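Local coordinates for DUF357 domain-containing protein (PDB 2OO2) that is of unknown function but folds as a small helical protein of the DUF357 family, two copies of which pair in the crystal, at the interface of chains A and B. Residues are numbered along the deposited sequence; one frame, centred on the assembly and turned at random. Chains: chain A/B, Hypothetical protein AF_1782.

The interface of chains A and B. Residues chain A 55-56, 59, 62-63; chain B 56, 59-60, 63.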
# COMPACT_ATOMS: atom_id res chain seq x y z
N PHE A 55 7.09 6.93 1.04
CA PHE A 55 6.03 6.33 1.83
C PHE A 55 5.20 5.34 1.00
O PHE A 55 4.89 4.17 1.46
CB PHE A 55 5.13 7.37 2.41
CG PHE A 55 4.05 6.86 3.32
CD1 PHE A 55 4.32 6.27 4.55
CD2 PHE A 55 2.70 7.07 2.91
CE1 PHE A 55 3.27 5.89 5.38
CE2 PHE A 55 1.62 6.75 3.82
CZ PHE A 55 1.95 6.13 5.04
N GLU A 56 4.86 5.74 -0.23
CA GLU A 56 4.07 4.92 -1.13
C GLU A 56 4.78 3.56 -1.26
O GLU A 56 4.09 2.45 -1.20
CB GLU A 56 4.04 5.61 -2.47
CG GLU A 56 3.04 4.97 -3.46
CD GLU A 56 3.09 5.56 -4.87
OE1 GLU A 56 4.12 6.00 -5.37
OE2 GLU A 56 2.05 5.57 -5.49
N VAL A 59 4.48 1.15 1.93
CA VAL A 59 3.11 0.63 2.12
C VAL A 59 3.01 -0.52 1.13
O VAL A 59 2.53 -1.60 1.56
CB VAL A 59 2.08 1.60 1.77
CG1 VAL A 59 0.74 1.07 1.97
CG2 VAL A 59 2.19 2.81 2.83
N TRP A 62 4.87 -3.51 2.54
CA TRP A 62 4.05 -4.13 3.58
C TRP A 62 2.81 -4.91 3.08
O TRP A 62 2.48 -5.99 3.64
CB TRP A 62 3.67 -3.09 4.62
CG TRP A 62 4.72 -2.96 5.66
CD1 TRP A 62 5.59 -1.86 5.86
CD2 TRP A 62 5.03 -3.90 6.71
NE1 TRP A 62 6.39 -2.13 6.92
CE2 TRP A 62 6.07 -3.34 7.48
CE3 TRP A 62 4.52 -5.18 7.06
CZ2 TRP A 62 6.63 -4.01 8.58
CZ3 TRP A 62 5.07 -5.81 8.15
CH2 TRP A 62 6.12 -5.25 8.88
N ALA A 63 2.15 -4.40 2.02
CA ALA A 63 0.95 -5.04 1.52
C ALA A 63 1.34 -6.39 0.89
O ALA A 63 0.61 -7.36 1.08
CB ALA A 63 0.20 -4.22 0.48
N GLU B 56 -2.31 6.64 2.68
CA GLU B 56 -1.96 5.32 3.15
C GLU B 56 -3.14 4.38 2.83
O GLU B 56 -2.92 3.20 2.32
CB GLU B 56 -1.77 5.40 4.65
CG GLU B 56 -1.17 4.12 5.26
CD GLU B 56 -1.09 4.12 6.78
OE1 GLU B 56 -1.92 4.70 7.49
OE2 GLU B 56 -0.18 3.50 7.29
N VAL B 59 -3.54 3.39 -1.03
CA VAL B 59 -2.47 2.50 -1.50
C VAL B 59 -2.89 1.12 -1.01
O VAL B 59 -2.82 0.18 -1.84
CB VAL B 59 -1.17 2.80 -0.90
CG1 VAL B 59 -0.13 1.92 -1.38
CG2 VAL B 59 -0.73 4.25 -1.43
N TRP B 60 -3.25 0.99 0.28
CA TRP B 60 -3.74 -0.39 0.74
C TRP B 60 -4.89 -0.83 -0.12
O TRP B 60 -4.96 -2.09 -0.46
CB TRP B 60 -4.16 -0.39 2.23
CG TRP B 60 -2.97 -0.63 3.15
CD1 TRP B 60 -2.23 0.34 3.82
CD2 TRP B 60 -2.34 -1.87 3.44
NE1 TRP B 60 -1.27 -0.20 4.58
CE2 TRP B 60 -1.28 -1.59 4.35
CE3 TRP B 60 -2.57 -3.20 3.02
CZ2 TRP B 60 -0.41 -2.55 4.81
CZ3 TRP B 60 -1.74 -4.18 3.53
CH2 TRP B 60 -0.67 -3.88 4.41
N ALA B 63 -3.51 -2.18 -3.32
CA ALA B 63 -2.68 -3.37 -3.18
C ALA B 63 -3.60 -4.59 -3.06
O ALA B 63 -3.28 -5.62 -3.65
CB ALA B 63 -1.76 -3.33 -1.97
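A:Val59 meets B:Trp60 methyl to face: CG1 lies over the five-membered ring of the indole, 3.8 Å from its centroid, in a CH-pi contact. The pair belongs to a two-fold interface between two DUF357 proteins, which may not be the biological one; in this patch helix 51-70 of each chain supplies the contacts. It illustrates how apolar side chains can make up such a patch, where no nitrogen or oxygen of one chain lies within bonding reach of the other. The same methyl also touches its symmetry mate, A:Val59 CG1 to B:Val59 CG1 at 3.6 Å. Both valines hold CG1 anti to the backbone N (chi1 -179°), which directs these methyls at each other. Farther along the indole, the six-membered ring lies against the A:Ala63 backbone, with B:Trp60 CZ3 3.5 Å from A:Ala63 CA. Replacing B:Trp60 by an alanine would probably leave A:Val59 CG1 without its aromatic face and open a gap beside A:Ala63. The short side chains of the two alanines are likely to allow the close approach of the helices here, where A:Ala63 CB and B:Ala63 CB pack tightly at 3.3 Å. Toward the helix start, the ring of A:Phe55 presents its CZ and CE2 tip to the aliphatic stem of B:Glu56, A:Phe55 CZ standing 3.7 Å from B:Glu56 CG. Over one face of this ring, A:Val59 CG2 sits 3.9 Å above the centre of the A:Phe55 plane, bracing it from the same helix.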